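PDB 1HH5: cytochrome c3 from Desulfuromonas acetoxidans, which carries electrons through three covalently bound c-type hemes, passing them from a dehydrogenase to ferredoxin during sulfate respiration. Local coordinates for residues A[50-53]-A[54-57]. Sequence-based numbering, arbitrary orientation.
Sequences KTCH and KSNN. With HEC (heme c), chain C.
The carbonyl oxygen of Cys52 accepts the backbone N-H of Ser55, with Ser55 N 3.1 Å from Cys52 O, above the carbonyl plane, and its N-H pointing almost straight at the acceptor. In one of the two conformers of Ser55 the hydroxyl grips the same atom, Ser55 OG reaching Cys52 O at 2.7 Å and lying in the carbonyl plane. In that conformer the hydroxyl can fold back onto the helix because OG sits between its own backbone N and carbonyl carbon (chi1 59°). Backbone bonds close the short helix 50-53, whose last turn also engages Lys54 N: it bonds to Thr51 O and, only weakly, to Lys50 O. A type I beta turn from His53 to Asn56 follows directly, closed by Asn56 N on His53 O at 3.2 Å.

On the heme side, Cys52 SG is joined to CAC of heme c at 1.8 Å; with SG anti to the backbone N (chi1 176°), the sulfur is carried to the porphyrin rim. His53 NE2 binds the iron at 2.0 Å as one axial ligand, and His20 supplies the other. The carboxamide of Asn56, turned back by the beta turn, lies beside the histidine and against the methyl at the porphyrin edge: OD1 comes obliquely to the ring of His53, the two planes 63° apart, while ND2 touches the heme methyl CMD at 3.4 Å. OD1 has a weak hydrogen bond from Gly58 N.

Residues 49 to 53 form the CXXCH motif of a c-type heme, and residues 50-53 supply its second cysteine and its histidine. Pro59 O accepts a hydrogen bond from His53 ND1, which, with the iron bond at NE2, restrains the rotation of the imidazole and would be expected to lend the ligand some imidazolate character, probably favouring the ferric state of the iron.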
# COMPACT_ATOMS: atom_id res chain seq x y z
N LYS A 50 0.58 4.08 -4.63
CA LYS A 50 1.54 5.07 -5.12
C LYS A 50 1.16 6.55 -5.01
O LYS A 50 1.97 7.36 -4.55
CB LYS A 50 1.88 4.73 -6.58
CG LYS A 50 3.02 5.54 -7.17
CD LYS A 50 3.31 5.07 -8.58
CE LYS A 50 4.30 5.97 -9.28
NZ LYS A 50 5.59 6.05 -8.54
N THR A 51 -0.04 6.90 -5.42
CA THR A 51 -0.47 8.30 -5.36
C THR A 51 -0.25 8.94 -3.99
O THR A 51 0.27 10.04 -3.89
CB THR A 51 -1.94 8.45 -5.76
OG1 THR A 51 -2.13 7.91 -7.07
CG2 THR A 51 -2.33 9.92 -5.77
N CYS A 52 -0.65 8.26 -2.91
CA CYS A 52 -0.46 8.84 -1.59
C CYS A 52 1.02 9.03 -1.25
O CYS A 52 1.39 10.01 -0.61
CB CYS A 52 -1.09 7.97 -0.51
SG CYS A 52 -0.76 8.60 1.16
N HIS A 53 1.85 8.09 -1.68
CA HIS A 53 3.29 8.16 -1.40
C HIS A 53 3.95 9.42 -1.97
O HIS A 53 4.98 9.85 -1.48
CB HIS A 53 3.99 6.91 -1.94
CG HIS A 53 3.72 5.67 -1.14
ND1 HIS A 53 4.19 4.42 -1.47
CD2 HIS A 53 3.01 5.50 -0.00
CE1 HIS A 53 3.77 3.55 -0.54
NE2 HIS A 53 3.04 4.15 0.38
N LYS A 54 3.36 10.00 -3.01
CA LYS A 54 3.91 11.20 -3.61
C LYS A 54 3.94 12.41 -2.66
O LYS A 54 4.56 13.43 -2.96
CB LYS A 54 3.11 11.58 -4.85
CG LYS A 54 3.21 10.61 -6.00
CD LYS A 54 2.08 10.85 -6.98
CE LYS A 54 1.89 12.34 -7.27
NZ LYS A 54 3.12 12.96 -7.82
N SER A 55 3.26 12.28 -1.52
CA SER A 55 3.21 13.37 -0.56
C SER A 55 4.05 13.14 0.70
O SER A 55 4.18 14.04 1.53
CB SER A 55 1.76 13.65 -0.16
OG SER A 55 1.16 12.49 0.40
N ASN A 56 4.60 11.94 0.85
CA ASN A 56 5.43 11.61 2.02
C ASN A 56 6.75 10.99 1.65
O ASN A 56 7.22 11.12 0.53
CB ASN A 56 4.71 10.65 2.97
CG ASN A 56 3.98 9.53 2.25
OD1 ASN A 56 4.58 8.76 1.51
ND2 ASN A 56 2.67 9.44 2.46
N ASN A 57 7.34 10.32 2.64
CA ASN A 57 8.60 9.63 2.45
C ASN A 57 8.27 8.26 1.86
O ASN A 57 9.16 7.46 1.59
CB ASN A 57 9.32 9.47 3.79
CG ASN A 57 9.64 10.80 4.44
OD1 ASN A 57 8.74 11.58 4.78
ND2 ASN A 57 10.93 11.07 4.62
FE HEC C . 2.43 3.29 2.06
CHA HEC C . 5.42 3.85 3.63
CHB HEC C . 3.66 0.26 0.87
CHC HEC C . -0.54 2.67 0.55
CHD HEC C . 1.24 6.30 3.15
NA HEC C . 4.14 2.29 2.22
C1A HEC C . 5.29 2.69 2.88
C2A HEC C . 6.37 1.75 2.63
C3A HEC C . 5.89 0.74 1.86
C4A HEC C . 4.50 1.06 1.63
CMA HEC C . 6.67 -0.43 1.27
CAA HEC C . 7.80 1.99 3.01
CBA HEC C . 8.37 1.18 4.16
CGA HEC C . 7.52 1.24 5.41
O1A HEC C . 6.63 0.37 5.57
O2A HEC C . 7.73 2.16 6.23
NB HEC C . 1.73 1.81 0.96
C1B HEC C . 2.35 0.63 0.55
C2B HEC C . 1.46 -0.19 -0.24
C3B HEC C . 0.27 0.45 -0.27
C4B HEC C . 0.45 1.69 0.45
CMB HEC C . 1.86 -1.42 -1.04
CAB HEC C . -1.03 0.01 -0.93
CBB HEC C . -1.51 -1.38 -0.50
NC HEC C . 0.74 4.31 1.81
C1C HEC C . -0.38 3.91 1.14
C2C HEC C . -1.40 4.95 1.18
C3C HEC C . -0.90 5.99 1.91
C4C HEC C . 0.43 5.58 2.31
CMC HEC C . -2.74 4.88 0.48
CAC HEC C . -1.52 7.35 2.28
CBC HEC C . -3.04 7.48 2.28
ND HEC C . 3.14 4.74 3.15
C1D HEC C . 2.49 5.88 3.59
C2D HEC C . 3.31 6.62 4.54
C3D HEC C . 4.50 6.00 4.55
C4D HEC C . 4.40 4.81 3.75
CMD HEC C . 2.95 7.83 5.40
CAD HEC C . 5.72 6.65 5.16
CBD HEC C . 6.17 6.10 6.48
CGD HEC C . 7.01 7.10 7.24
O1D HEC C . 7.84 7.78 6.60
O2D HEC C . 6.84 7.21 8.47